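Local coordinates for protein D-lactate dehydrogenase (Fermentative) (Pseudomonas aeruginosa, PDB 6ABJ) that probably catalyses the NADH-dependent interconversion of pyruvate and D-lactate as a tetrameric, fermentative member of the D-isomer specific 2-hydroxyacid dehydrogenase family, at residues L273-E285 / L297-H311. Sequence-based numbering, arbitrary orientation.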
ATOM      1  N   LEU B 273       0.748  18.749  -3.634  1.00 22.52           N
ATOM      2  CA  LEU B 273       1.718  19.245  -4.601  1.00 23.90           C
ATOM      3  C   LEU B 273       1.606  18.465  -5.884  1.00 25.09           C
ATOM      4  O   LEU B 273       1.541  17.253  -5.864  1.00 24.83           O
ATOM      5  CB  LEU B 273       3.144  19.061  -4.080  1.00 24.02           C
ATOM      6  CG  LEU B 273       3.565  19.758  -2.803  1.00 24.12           C
ATOM      7  CD1 LEU B 273       5.046  19.375  -2.557  1.00 25.60           C
ATOM      8  CD2 LEU B 273       3.365  21.242  -2.779  1.00 25.69           C
ATOM      9  N   ASP B 274       1.571  19.180  -6.993  1.00 25.27           N
ATOM     10  CA  ASP B 274       1.811  18.577  -8.304  1.00 28.02           C
ATOM     11  C   ASP B 274       3.167  18.996  -8.911  1.00 28.31           C
ATOM     12  O   ASP B 274       3.587  18.412  -9.927  1.00 28.93           O
ATOM     13  CB  ASP B 274       0.700  18.921  -9.291  1.00 27.04           C
ATOM     14  CG  ASP B 274       0.813  18.101 -10.574  1.00 30.74           C
ATOM     15  OD1 ASP B 274       0.756  16.844 -10.508  1.00 25.84           O
ATOM     16  OD2 ASP B 274       0.972  18.686 -11.672  1.00 28.09           O
ATOM     17  N   VAL B 275       3.874  19.869  -8.223  1.00 29.02           N
ATOM     18  CA  VAL B 275       5.168  20.347  -8.680  1.00 33.72           C
ATOM     19  C   VAL B 275       6.088  20.455  -7.503  1.00 35.27           C
ATOM     20  O   VAL B 275       5.646  20.567  -6.329  1.00 33.37           O
ATOM     21  CB  VAL B 275       5.035  21.733  -9.402  1.00 33.25           C
ATOM     22  CG1 VAL B 275       4.121  21.629 -10.631  1.00 34.78           C
ATOM     23  CG2 VAL B 275       4.501  22.746  -8.454  1.00 36.78           C
ATOM     24  N   TYR B 276       7.372  20.437  -7.810  1.00 33.22           N
ATOM     25  CA  TYR B 276       8.417  20.470  -6.789  1.00 34.96           C
ATOM     26  C   TYR B 276       9.674  21.084  -7.436  1.00 37.28           C
ATOM     27  O   TYR B 276       9.957  20.866  -8.615  1.00 39.45           O
ATOM     28  CB  TYR B 276       8.659  19.078  -6.266  1.00 33.87           C
ATOM     29  CG  TYR B 276       9.696  18.978  -5.214  1.00 34.32           C
ATOM     30  CD1 TYR B 276       9.488  19.510  -3.949  1.00 34.85           C
ATOM     31  CD2 TYR B 276      10.887  18.315  -5.452  1.00 33.97           C
ATOM     32  CE1 TYR B 276      10.474  19.412  -2.961  1.00 34.18           C
ATOM     33  CE2 TYR B 276      11.851  18.206  -4.464  1.00 33.67           C
ATOM     34  CZ  TYR B 276      11.649  18.768  -3.240  1.00 32.79           C
ATOM     35  OH  TYR B 276      12.618  18.707  -2.239  1.00 36.97           O
ATOM     36  N   GLU B 277      10.374  21.874  -6.656  1.00 40.48           N
ATOM     37  CA  GLU B 277      11.485  22.664  -7.178  1.00 45.41           C
ATOM     38  C   GLU B 277      12.582  21.763  -7.736  1.00 47.62           C
ATOM     39  O   GLU B 277      13.088  22.038  -8.813  1.00 46.36           O
ATOM     40  CB  GLU B 277      11.998  23.575  -6.079  1.00 44.22           C
ATOM     41  CG  GLU B 277      13.122  24.506  -6.507  1.00 48.67           C
ATOM     42  CD  GLU B 277      13.352  25.622  -5.506  1.00 48.45           C
ATOM     43  OE1 GLU B 277      12.739  25.677  -4.433  1.00 50.28           O
ATOM     44  OE2 GLU B 277      14.158  26.485  -5.811  1.00 57.44           O
ATOM     45  N   GLU B 278      12.885  20.638  -7.131  1.00 50.86           N
ATOM     46  CA  GLU B 278      13.882  19.832  -7.805  1.00 63.31           C
ATOM     47  C   GLU B 278      13.320  18.886  -8.937  1.00 63.51           C
ATOM     48  O   GLU B 278      14.059  18.012  -9.397  1.00 62.98           O
ATOM     49  CB  GLU B 278      14.721  19.048  -6.795  1.00 64.79           C
ATOM     50  CG  GLU B 278      15.033  19.826  -5.524  1.00 65.96           C
ATOM     51  CD  GLU B 278      15.911  21.042  -5.766  1.00 74.05           C
ATOM     52  OE1 GLU B 278      16.406  21.210  -6.902  1.00 66.18           O
ATOM     53  OE2 GLU B 278      16.108  21.833  -4.816  1.00 75.24           O
ATOM     54  N   GLU B 279      12.065  19.057  -9.403  1.00 58.05           N
ATOM     55  CA  GLU B 279      11.360  17.994 -10.119  1.00 52.11           C
ATOM     56  C   GLU B 279      11.956  17.388 -11.415  1.00 52.40           C
ATOM     57  O   GLU B 279      11.847  16.181 -11.630  1.00 46.00           O
ATOM     58  CB  GLU B 279       9.916  18.394 -10.376  1.00 49.00           C
ATOM     59  CG  GLU B 279       9.707  19.370 -11.500  1.00 47.01           C
ATOM     60  CD  GLU B 279       8.262  19.682 -11.692  1.00 43.49           C
ATOM     61  OE1 GLU B 279       7.629  20.120 -10.723  1.00 38.78           O
ATOM     62  OE2 GLU B 279       7.758  19.528 -12.799  1.00 43.95           O
ATOM     63  N   ALA B 280      12.566  18.179 -12.303  1.00 48.16           N
ATOM     64  CA  ALA B 280      13.053  17.604 -13.562  1.00 47.05           C
ATOM     65  C   ALA B 280      14.107  16.495 -13.338  1.00 48.27           C
ATOM     66  O   ALA B 280      14.191  15.539 -14.130  1.00 49.94           O
ATOM     67  CB  ALA B 280      13.559  18.711 -14.491  1.00 52.30           C
ATOM     68  N   ASP B 281      14.840  16.574 -12.228  1.00 44.67           N
ATOM     69  CA  ASP B 281      15.757  15.513 -11.801  1.00 51.57           C
ATOM     70  C   ASP B 281      15.123  14.313 -11.069  1.00 52.12           C
ATOM     71  O   ASP B 281      15.816  13.342 -10.770  1.00 51.30           O
ATOM     72  CB  ASP B 281      16.761  16.092 -10.799  1.00 59.79           C
ATOM     73  CG  ASP B 281      17.831  16.924 -11.466  1.00 67.88           C
ATOM     74  OD1 ASP B 281      18.447  16.381 -12.415  1.00 73.88           O
ATOM     75  OD2 ASP B 281      18.061  18.087 -11.037  1.00 69.24           O
ATOM     76  N   ILE B 282      13.833  14.392 -10.747  1.00 45.86           N
ATOM     77  CA  ILE B 282      13.196  13.436  -9.809  1.00 45.23           C
ATOM     78  C   ILE B 282      11.989  12.788 -10.468  1.00 40.54           C
ATOM     79  O   ILE B 282      11.865  11.592 -10.484  1.00 42.80           O
ATOM     80  CB  ILE B 282      12.666  14.135  -8.529  1.00 48.04           C
ATOM     81  CG1 ILE B 282      13.748  14.969  -7.827  1.00 54.35           C
ATOM     82  CG2 ILE B 282      12.063  13.100  -7.556  1.00 47.19           C
ATOM     83  CD1 ILE B 282      14.794  14.174  -7.092  1.00 55.65           C
ATOM     84  N   PHE B 283      11.095  13.629 -10.955  1.00 37.29           N
ATOM     85  CA  PHE B 283       9.870  13.204 -11.517  1.00 38.59           C
ATOM     86  C   PHE B 283      10.006  12.495 -12.864  1.00 40.60           C
ATOM     87  O   PHE B 283      11.051  12.461 -13.478  1.00 41.03           O
ATOM     88  CB  PHE B 283       8.955  14.393 -11.666  1.00 37.06           C
ATOM     89  CG  PHE B 283       8.359  14.955 -10.361  1.00 35.80           C
ATOM     90  CD1 PHE B 283       8.634  14.448  -9.101  1.00 35.40           C
ATOM     91  CD2 PHE B 283       7.419  15.983 -10.458  1.00 33.54           C
ATOM     92  CE1 PHE B 283       8.017  15.021  -7.974  1.00 35.15           C
ATOM     93  CE2 PHE B 283       6.842  16.556  -9.362  1.00 35.38           C
ATOM     94  CZ  PHE B 283       7.096  16.043  -8.121  1.00 34.30           C
ATOM     95  N   PHE B 284       8.903  11.886 -13.266  1.00 41.03           N
ATOM     96  CA  PHE B 284       8.733  11.214 -14.531  1.00 42.83           C
ATOM     97  C   PHE B 284       9.536   9.967 -14.664  1.00 43.28           C
ATOM     98  O   PHE B 284       9.763   9.519 -15.766  1.00 47.74           O
ATOM     99  CB  PHE B 284       9.092  12.171 -15.694  1.00 44.18           C
ATOM    100  CG  PHE B 284       8.543  13.547 -15.519  1.00 39.22           C
ATOM    101  CD1 PHE B 284       7.181  13.741 -15.563  1.00 40.40           C
ATOM    102  CD2 PHE B 284       9.379  14.621 -15.250  1.00 37.86           C
ATOM    103  CE1 PHE B 284       6.662  14.990 -15.365  1.00 39.00           C
ATOM    104  CE2 PHE B 284       8.874  15.875 -15.048  1.00 36.96           C
ATOM    105  CZ  PHE B 284       7.513  16.066 -15.126  1.00 38.25           C
ATOM    106  N   GLU B 285       9.991   9.417 -13.564  1.00 39.82           N
ATOM    107  CA  GLU B 285      10.777   8.212 -13.565  1.00 38.88           C
ATOM    108  C   GLU B 285      10.374   7.370 -12.356  1.00 35.82           C
ATOM    109  O   GLU B 285      10.074   7.935 -11.338  1.00 31.78           O
ATOM    110  CB  GLU B 285      12.185   8.659 -13.312  1.00 42.63           C
ATOM    111  CG  GLU B 285      13.232   7.563 -13.437  1.00 50.97           C
ATOM    112  CD  GLU B 285      14.004   7.645 -14.740  1.00 60.52           C
ATOM    113  OE1 GLU B 285      13.496   8.283 -15.695  1.00 62.11           O
ATOM    114  OE2 GLU B 285      15.133   7.093 -14.776  1.00 71.35           O
ATOM    115  N   LEU B 297      11.903  16.217   0.143  1.00 29.75           N
ATOM    116  CA  LEU B 297      10.874  15.468  -0.526  1.00 29.65           C
ATOM    117  C   LEU B 297      10.568  14.172   0.201  1.00 29.21           C
ATOM    118  O   LEU B 297       9.421  13.820   0.311  1.00 25.91           O
ATOM    119  CB  LEU B 297      11.270  15.127  -1.973  1.00 31.38           C
ATOM    120  CG  LEU B 297      10.226  14.426  -2.811  1.00 32.74           C
ATOM    121  CD1 LEU B 297       8.985  15.273  -2.928  1.00 35.06           C
ATOM    122  CD2 LEU B 297      10.736  14.123  -4.212  1.00 36.71           C
ATOM    123  N   ALA B 298      11.590  13.441   0.654  1.00 26.91           N
ATOM    124  CA  ALA B 298      11.316  12.162   1.346  1.00 26.83           C
ATOM    125  C   ALA B 298      10.410  12.406   2.599  1.00 26.88           C
ATOM    126  O   ALA B 298       9.481  11.601   2.915  1.00 25.39           O
ATOM    127  CB  ALA B 298      12.583  11.448   1.734  1.00 26.90           C
ATOM    128  N   ARG B 299      10.679  13.472   3.283  1.00 25.94           N
ATOM    129  CA  ARG B 299       9.957  13.787   4.510  1.00 28.60           C
ATOM    130  C   ARG B 299       8.521  14.211   4.163  1.00 29.32           C
ATOM    131  O   ARG B 299       7.585  13.768   4.805  1.00 27.42           O
ATOM    132  CB  ARG B 299      10.651  14.887   5.312  1.00 30.16           C
ATOM    133  CG  ARG B 299       9.973  15.206   6.649  1.00 30.59           C
ATOM    134  CD  ARG B 299      10.066  14.033   7.561  1.00 30.17           C
ATOM    135  NE  ARG B 299      10.004  14.395   8.980  1.00 30.46           N
ATOM    136  CZ  ARG B 299       9.066  14.031   9.860  1.00 31.59           C
ATOM    137  NH1 ARG B 299       8.003  13.326   9.507  1.00 31.05           N
ATOM    138  NH2 ARG B 299       9.171  14.415  11.111  1.00 31.82           N
ATOM    139  N   LEU B 300       8.354  15.012   3.106  1.00 27.59           N
ATOM    140  CA  LEU B 300       7.020  15.393   2.678  1.00 26.19           C
ATOM    141  C   LEU B 300       6.178  14.195   2.316  1.00 28.20           C
ATOM    142  O   LEU B 300       5.009  14.134   2.715  1.00 29.15           O
ATOM    143  CB  LEU B 300       7.083  16.324   1.446  1.00 26.17           C
ATOM    144  CG  LEU B 300       7.623  17.709   1.775  1.00 27.56           C
ATOM    145  CD1 LEU B 300       7.922  18.493   0.470  1.00 29.79           C
ATOM    146  CD2 LEU B 300       6.633  18.469   2.639  1.00 28.95           C
ATOM    147  N   LEU B 301       6.762  13.269   1.557  1.00 25.39           N
ATOM    148  CA  LEU B 301       6.076  12.096   1.125  1.00 28.95           C
ATOM    149  C   LEU B 301       5.494  11.193   2.271  1.00 29.82           C
ATOM    150  O   LEU B 301       4.522  10.532   2.029  1.00 34.59           O
ATOM    151  CB  LEU B 301       6.909  11.238   0.203  1.00 27.74           C
ATOM    152  CG  LEU B 301       7.112  11.920  -1.166  1.00 29.31           C
ATOM    153  CD1 LEU B 301       8.291  11.260  -1.888  1.00 29.53           C
ATOM    154  CD2 LEU B 301       5.871  11.914  -2.043  1.00 27.67           C
ATOM    155  N   SER B 302       6.066  11.294   3.470  1.00 29.25           N
ATOM    156  CA  SER B 302       5.713  10.507   4.634  1.00 32.61           C
ATOM    157  C   SER B 302       4.454  10.876   5.381  1.00 28.55           C
ATOM    158  O   SER B 302       3.834  10.044   6.058  1.00 28.41           O
ATOM    159  CB  SER B 302       6.837  10.658   5.674  1.00 35.87           C
ATOM    160  OG  SER B 302       8.039  10.007   5.318  1.00 35.07           O
ATOM    161  N   PHE B 303       4.130  12.164   5.314  1.00 25.13           N
ATOM    162  CA  PHE B 303       3.074  12.741   6.128  1.00 23.56           C
ATOM    163  C   PHE B 303       1.746  12.187   5.621  1.00 23.74           C
ATOM    164  O   PHE B 303       1.529  12.023   4.416  1.00 22.33           O
ATOM    165  CB  PHE B 303       3.027  14.211   5.971  1.00 23.49           C
ATOM    166  CG  PHE B 303       4.159  14.910   6.635  1.00 26.40           C
ATOM    167  CD1 PHE B 303       4.252  14.904   7.993  1.00 27.93           C
ATOM    168  CD2 PHE B 303       5.117  15.555   5.922  1.00 27.34           C
ATOM    169  CE1 PHE B 303       5.298  15.581   8.631  1.00 31.62           C
ATOM    170  CE2 PHE B 303       6.119  16.276   6.567  1.00 26.89           C
ATOM    171  CZ  PHE B 303       6.211  16.285   7.897  1.00 27.80           C
ATOM    172  N   PRO B 304       0.828  11.965   6.530  1.00 23.39           N
ATOM    173  CA  PRO B 304      -0.452  11.376   6.208  1.00 25.50           C
ATOM    174  C   PRO B 304      -1.368  12.366   5.496  1.00 24.77           C
ATOM    175  O   PRO B 304      -2.348  11.969   4.932  1.00 28.76           O
ATOM    176  CB  PRO B 304      -1.043  11.045   7.621  1.00 26.07           C
ATOM    177  CG  PRO B 304      -0.424  11.966   8.520  1.00 27.04           C
ATOM    178  CD  PRO B 304       1.047  12.012   7.979  1.00 27.08           C
ATOM    179  N   ASN B 305      -1.062  13.639   5.590  1.00 22.87           N
ATOM    180  CA  ASN B 305      -1.861  14.745   5.117  1.00 21.29           C
ATOM    181  C   ASN B 305      -1.141  15.519   4.017  1.00 21.50           C
ATOM    182  O   ASN B 305      -1.418  16.674   3.773  1.00 21.73           O
ATOM    183  CB  ASN B 305      -2.185  15.678   6.295  1.00 21.58           C
ATOM    184  CG  ASN B 305      -0.922  16.133   7.101  1.00 23.34           C
ATOM    185  OD1 ASN B 305       0.109  15.474   7.112  1.00 23.67           O
ATOM    186  ND2 ASN B 305      -1.053  17.263   7.794  1.00 23.97           N
ATOM    187  N   VAL B 306      -0.281  14.797   3.324  1.00 22.23           N
ATOM    188  CA  VAL B 306       0.379  15.270   2.083  1.00 22.19           C
ATOM    189  C   VAL B 306       0.159  14.306   0.940  1.00 20.81           C
ATOM    190  O   VAL B 306       0.296  13.115   1.121  1.00 22.01           O
ATOM    191  CB  VAL B 306       1.886  15.415   2.294  1.00 23.17           C
ATOM    192  CG1 VAL B 306       2.605  15.763   1.011  1.00 24.14           C
ATOM    193  CG2 VAL B 306       2.161  16.428   3.377  1.00 21.97           C
ATOM    194  N   VAL B 307      -0.220  14.846  -0.234  1.00 21.04           N
ATOM    195  CA  VAL B 307      -0.317  14.057  -1.475  1.00 21.86           C
ATOM    196  C   VAL B 307       0.496  14.787  -2.529  1.00 22.50           C
ATOM    197  O   VAL B 307       0.295  15.980  -2.725  1.00 22.00           O
ATOM    198  CB  VAL B 307      -1.808  13.965  -1.952  1.00 21.57           C
ATOM    199  CG1 VAL B 307      -1.875  13.326  -3.318  1.00 23.19           C
ATOM    200  CG2 VAL B 307      -2.620  13.133  -0.921  1.00 22.07           C
ATOM    201  N   VAL B 308       1.357  14.025  -3.173  1.00 23.37           N
ATOM    202  CA  VAL B 308       2.238  14.526  -4.238  1.00 24.49           C
ATOM    203  C   VAL B 308       1.941  13.715  -5.468  1.00 24.06           C
ATOM    204  O   VAL B 308       1.923  12.497  -5.421  1.00 24.64           O
ATOM    205  CB  VAL B 308       3.708  14.353  -3.904  1.00 25.39           C
ATOM    206  CG1 VAL B 308       4.595  14.800  -5.112  1.00 26.00           C
ATOM    207  CG2 VAL B 308       4.035  15.105  -2.643  1.00 24.94           C
ATOM    208  N   THR B 309       1.606  14.436  -6.576  1.00 25.00           N
ATOM    209  CA  THR B 309       1.537  13.863  -7.881  1.00 24.54           C
ATOM    210  C   THR B 309       2.694  14.435  -8.719  1.00 24.98           C
ATOM    211  O   THR B 309       3.124  15.555  -8.477  1.00 22.91           O
ATOM    212  CB  THR B 309       0.133  14.098  -8.550  1.00 24.94           C
ATOM    213  OG1 THR B 309      -0.217  15.459  -8.518  1.00 24.84           O
ATOM    214  CG2 THR B 309      -0.985  13.302  -7.770  1.00 25.75           C
ATOM    215  N   ALA B 310       3.179  13.623  -9.662  1.00 27.29           N
ATOM    216  CA  ALA B 310       4.471  13.874 -10.285  1.00 29.58           C
ATOM    217  C   ALA B 310       4.322  14.670 -11.585  1.00 29.77           C
ATOM    218  O   ALA B 310       4.498  14.154 -12.711  1.00 32.71           O
ATOM    219  CB  ALA B 310       5.267  12.580 -10.441  1.00 29.79           C
ATOM    220  N   HIS B 311       3.892  15.907 -11.394  1.00 30.77           N
ATOM    221  CA  HIS B 311       3.531  16.844 -12.461  1.00 31.40           C
ATOM    222  C   HIS B 311       2.577  16.237 -13.484  1.00 32.21           C
ATOM    223  O   HIS B 311       2.895  16.049 -14.688  1.00 33.46           O
ATOM    224  CB  HIS B 311       4.757  17.435 -13.129  1.00 35.70           C
ATOM    225  CG  HIS B 311       4.470  18.749 -13.796  1.00 36.32           C
ATOM    226  ND1 HIS B 311       5.398  19.756 -13.857  1.00 39.89           N
ATOM    227  CD2 HIS B 311       3.321  19.255 -14.312  1.00 38.44           C
ATOM    228  CE1 HIS B 311       4.834  20.838 -14.382  1.00 42.09           C
ATOM    229  NE2 HIS B 311       3.577  20.556 -14.684  1.00 40.47           N
TER
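His311 and Glu279 illustrate how a loop carboxylate can fix the rotation of a histidine ring. Glu279 OE2 lies at the edge of the imidazole, nearly in its plane, and accepts a hydrogen bond from His311 ND1 on its syn lone pair at 2.6 Å. That bond is nearly straight (169°). The carboxylate stands almost perpendicular to the ring, at 89°, while Val275 CG1 covers one face, 4.0 Å from the centroid. Together the in-plane bond and the covered face limit rotation of the ring.

Glu279 is itself held: its other oxygen, OE1, accepts a hydrogen bond from the backbone N of Tyr276 at 2.9 Å, which braces the turn from Tyr276 to Glu279. The chain before His311 is packed by Phe283, whose ring is sandwiched between Ala310 CA, 3.8 Å from its centroid, and Glu279 CB on the opposite face; Phe148 of a second subunit also meets this ring. Close by, with its CG anti to the backbone N (chi1 -170°), Asp274 reaches across to Thr309 OG1, received on the anti lone pair of OD1 (2.6 Å). Gln312 N also bonds OD1, and Ala313 N bonds OD2.

Farther along, Leu297 CD1 sits squarely over the Tyr276 ring, 4.2 Å from its centroid, while the phenol OH bonds to Asp294. Along the backbone, Leu273 N bonds to Val307 O and Thr309 N to Leu273 O (2.9 Å), joining parallel strands 268-273 and 306-308 at the edge of the Rossmann sheet. Asp274 is an NADH-binding residue, though no NADH is bound to this chain, and the neighbouring His-Glu pair is consistent with that of the active-site cleft in D-2-hydroxyacid dehydrogenases.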